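Local structure of bacillaene synthase dehydratase PksH (Bacillus subtilis, 3HP0) at residues Y101-H106 with A121-I126. The protein catalyses the dehydration of a carrier-tethered (S)-3-hydroxy-3-methylglutaryl group to a 3-methylglutaconyl group during synthesis of the antibiotic polyketide bacillaene. Numbering follows the deposited sequence.
Sequences YVTISH and ATDIAI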
ATOM      1  N   TYR A 101     -12.161   0.893  12.230  1.00 23.93           N
ATOM      2  CA  TYR A 101     -11.237  -0.121  12.725  1.00 22.43           C
ATOM      3  C   TYR A 101      -9.815   0.375  12.542  1.00 20.50           C
ATOM      4  O   TYR A 101      -9.545   1.213  11.694  1.00 17.77           O
ATOM      5  CB  TYR A 101     -11.420  -1.451  11.988  1.00 21.76           C
ATOM      6  CG  TYR A 101     -11.723  -1.292  10.520  1.00 25.39           C
ATOM      7  CD1 TYR A 101     -10.803  -0.680   9.662  1.00 23.01           C
ATOM      8  CD2 TYR A 101     -12.949  -1.705   9.994  1.00 23.18           C
ATOM      9  CE1 TYR A 101     -11.092  -0.475   8.325  1.00 21.35           C
ATOM     10  CE2 TYR A 101     -13.252  -1.505   8.649  1.00 24.73           C
ATOM     11  CZ  TYR A 101     -12.316  -0.882   7.819  1.00 26.35           C
ATOM     12  OH  TYR A 101     -12.620  -0.630   6.501  1.00 25.23           O
ATOM     13  N   VAL A 102      -8.917  -0.138  13.370  1.00 19.97           N
ATOM     14  CA  VAL A 102      -7.520   0.226  13.304  1.00 19.49           C
ATOM     15  C   VAL A 102      -6.866  -0.722  12.318  1.00 19.64           C
ATOM     16  O   VAL A 102      -6.936  -1.944  12.489  1.00 20.83           O
ATOM     17  CB  VAL A 102      -6.880   0.107  14.704  1.00 20.05           C
ATOM     18  CG1 VAL A 102      -5.371   0.256  14.622  1.00 18.14           C
ATOM     19  CG2 VAL A 102      -7.482   1.185  15.623  1.00 18.53           C
ATOM     20  N   THR A 103      -6.269  -0.169  11.259  1.00 18.53           N
ATOM     21  CA  THR A 103      -5.619  -1.008  10.266  1.00 18.58           C
ATOM     22  C   THR A 103      -4.129  -1.067  10.546  1.00 18.37           C
ATOM     23  O   THR A 103      -3.531  -0.082  10.975  1.00 18.57           O
ATOM     24  CB  THR A 103      -5.899  -0.509   8.825  1.00 16.68           C
ATOM     25  OG1 THR A 103      -5.387   0.813   8.656  1.00 14.75           O
ATOM     26  CG2 THR A 103      -7.409  -0.503   8.561  1.00 13.34           C
ATOM     27  N   ILE A 104      -3.546  -2.238  10.313  1.00 20.61           N
ATOM     28  CA  ILE A 104      -2.130  -2.467  10.572  1.00 23.54           C
ATOM     29  C   ILE A 104      -1.427  -3.212   9.459  1.00 24.17           C
ATOM     30  O   ILE A 104      -1.926  -4.217   8.966  1.00 24.70           O
ATOM     31  CB  ILE A 104      -1.893  -3.333  11.841  1.00 23.65           C
ATOM     32  CG1 ILE A 104      -2.658  -2.776  13.033  1.00 24.81           C
ATOM     33  CG2 ILE A 104      -0.398  -3.390  12.159  1.00 25.70           C
ATOM     34  CD1 ILE A 104      -2.488  -3.623  14.272  1.00 25.54           C
ATOM     35  N   SER A 105      -0.252  -2.714   9.095  1.00 25.36           N
ATOM     36  CA  SER A 105       0.586  -3.350   8.092  1.00 28.55           C
ATOM     37  C   SER A 105       1.639  -4.138   8.853  1.00 29.84           C
ATOM     38  O   SER A 105       2.208  -3.652   9.846  1.00 27.54           O
ATOM     39  CB  SER A 105       1.311  -2.316   7.231  1.00 28.37           C
ATOM     40  OG  SER A 105       0.477  -1.832   6.206  1.00 36.54           O
ATOM     41  N   HIS A 106       1.887  -5.355   8.395  1.00 30.62           N
ATOM     42  CA  HIS A 106       2.901  -6.196   9.009  1.00 33.03           C
ATOM     43  C   HIS A 106       3.840  -6.497   7.854  1.00 33.57           C
ATOM     44  O   HIS A 106       3.541  -7.320   6.988  1.00 32.32           O
ATOM     45  CB  HIS A 106       2.273  -7.467   9.573  1.00 35.60           C
ATOM     46  CG  HIS A 106       3.256  -8.372  10.241  1.00 38.78           C
ATOM     47  ND1 HIS A 106       4.393  -7.901  10.859  1.00 41.45           N
ATOM     48  CD2 HIS A 106       3.272  -9.715  10.397  1.00 40.53           C
ATOM     49  CE1 HIS A 106       5.070  -8.915  11.363  1.00 40.10           C
ATOM     50  NE2 HIS A 106       4.411 -10.028  11.097  1.00 41.24           N
ATOM     51  N   ALA A 121      -0.786   3.809   4.135  1.00 19.61           N
ATOM     52  CA  ALA A 121      -2.197   4.024   4.418  1.00 19.30           C
ATOM     53  C   ALA A 121      -2.704   3.438   5.731  1.00 19.49           C
ATOM     54  O   ALA A 121      -3.590   4.026   6.366  1.00 19.65           O
ATOM     55  CB  ALA A 121      -3.032   3.481   3.268  1.00 21.14           C
ATOM     56  N   THR A 122      -2.163   2.287   6.138  1.00 14.99           N
ATOM     57  CA  THR A 122      -2.611   1.661   7.364  1.00 14.72           C
ATOM     58  C   THR A 122      -2.384   2.601   8.533  1.00 15.20           C
ATOM     59  O   THR A 122      -1.470   3.427   8.506  1.00 16.25           O
ATOM     60  CB  THR A 122      -1.902   0.287   7.612  1.00 17.57           C
ATOM     61  OG1 THR A 122      -0.479   0.453   7.746  1.00 14.60           O
ATOM     62  CG2 THR A 122      -2.197  -0.666   6.444  1.00 15.50           C
ATOM     63  N   ASP A 123      -3.243   2.501   9.543  1.00 16.12           N
ATOM     64  CA  ASP A 123      -3.141   3.341  10.735  1.00 18.58           C
ATOM     65  C   ASP A 123      -1.831   3.081  11.471  1.00 20.47           C
ATOM     66  O   ASP A 123      -1.276   3.985  12.094  1.00 18.89           O
ATOM     67  CB  ASP A 123      -4.281   3.040  11.706  1.00 19.86           C
ATOM     68  CG  ASP A 123      -5.637   3.436  11.165  1.00 23.18           C
ATOM     69  OD1 ASP A 123      -5.831   4.636  10.861  1.00 27.36           O
ATOM     70  OD2 ASP A 123      -6.510   2.550  11.057  1.00 24.13           O
ATOM     71  N   ILE A 124      -1.368   1.830  11.399  1.00 20.22           N
ATOM     72  CA  ILE A 124      -0.148   1.391  12.059  1.00 22.19           C
ATOM     73  C   ILE A 124       0.630   0.408  11.197  1.00 23.53           C
ATOM     74  O   ILE A 124       0.077  -0.578  10.697  1.00 25.36           O
ATOM     75  CB  ILE A 124      -0.467   0.696  13.392  1.00 22.40           C
ATOM     76  CG1 ILE A 124      -1.174   1.687  14.318  1.00 19.43           C
ATOM     77  CG2 ILE A 124       0.820   0.123  14.014  1.00 18.58           C
ATOM     78  CD1 ILE A 124      -1.510   1.122  15.665  1.00 13.86           C
ATOM     79  N   ALA A 125       1.922   0.669  11.043  1.00 23.04           N
ATOM     80  CA  ALA A 125       2.770  -0.192  10.234  1.00 24.95           C
ATOM     81  C   ALA A 125       3.946  -0.716  11.053  1.00 25.38           C
ATOM     82  O   ALA A 125       4.736   0.063  11.581  1.00 22.86           O
ATOM     83  CB  ALA A 125       3.276   0.572   9.010  1.00 22.88           C
ATOM     84  N   ILE A 126       4.050  -2.035  11.153  1.00 25.68           N
ATOM     85  CA  ILE A 126       5.142  -2.657  11.903  1.00 29.60           C
ATOM     86  C   ILE A 126       5.999  -3.542  10.992  1.00 29.02           C
ATOM     87  O   ILE A 126       5.541  -4.032   9.963  1.00 28.82           O
ATOM     88  CB  ILE A 126       4.602  -3.522  13.059  1.00 30.29           C
ATOM     89  CG1 ILE A 126       3.890  -4.746  12.502  1.00 29.79           C
ATOM     90  CG2 ILE A 126       3.621  -2.721  13.896  1.00 31.04           C
ATOM     91  CD1 ILE A 126       3.386  -5.666  13.563  1.00 34.70           C
TER
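Thr103-His106 pairs in parallel with Thr122-Ile126 at one end of the crotonase-fold sheet, strand 124-127 being outermost within the chain; the right-handed crossover between them passes through the short strand 110-112 and helix 115-121. Ile124 N donates to Thr103 O, Ser105 N to Ile124 O (2.7 Å) and Ile126 N to Ser105 O, the zigzag of parallel pairing. At Thr122, where the chain leaves helix 115-121, side chains take over. Asp123 OD2 accepts the N-H of Thr103 at 2.7 Å, nearly straight (171°), through the lone pair away from its other oxygen, and the same oxygen forms a salt bridge with Lys211. Asp123 N gives a 2.9 Å bond to Thr103 OG1. Threonine and aspartate thus satisfy each other's backbone NH groups; with OG1 set between the backbone N and the carbonyl carbon (chi1 61°), the hydroxyl also bonds Leu96 O. Two residues after Thr103, Ser105 OG and Thr122 OG1 share a hydrogen bond of 2.9 Å, small hydroxyls suiting a buried spot beside Val119; Thr122 OG1 also bonds Val119 O. On the other face Ile104 and Ile124 lie side by side, CG1 of Ile104 at 4.1 Å from CB of Ile124. Ile126 CG1 lies 3.6 Å from His106 ND1, which is buried without a polar partner, whereas NE2 bonds Asp189 OD1. Leu196 and Leu199 of helix 190-199 pack on Ile104 and Leu192 on Ile126, branched isoleucines filling this buried face, and strand 53-57 pairs with the far edge of strand 102-107.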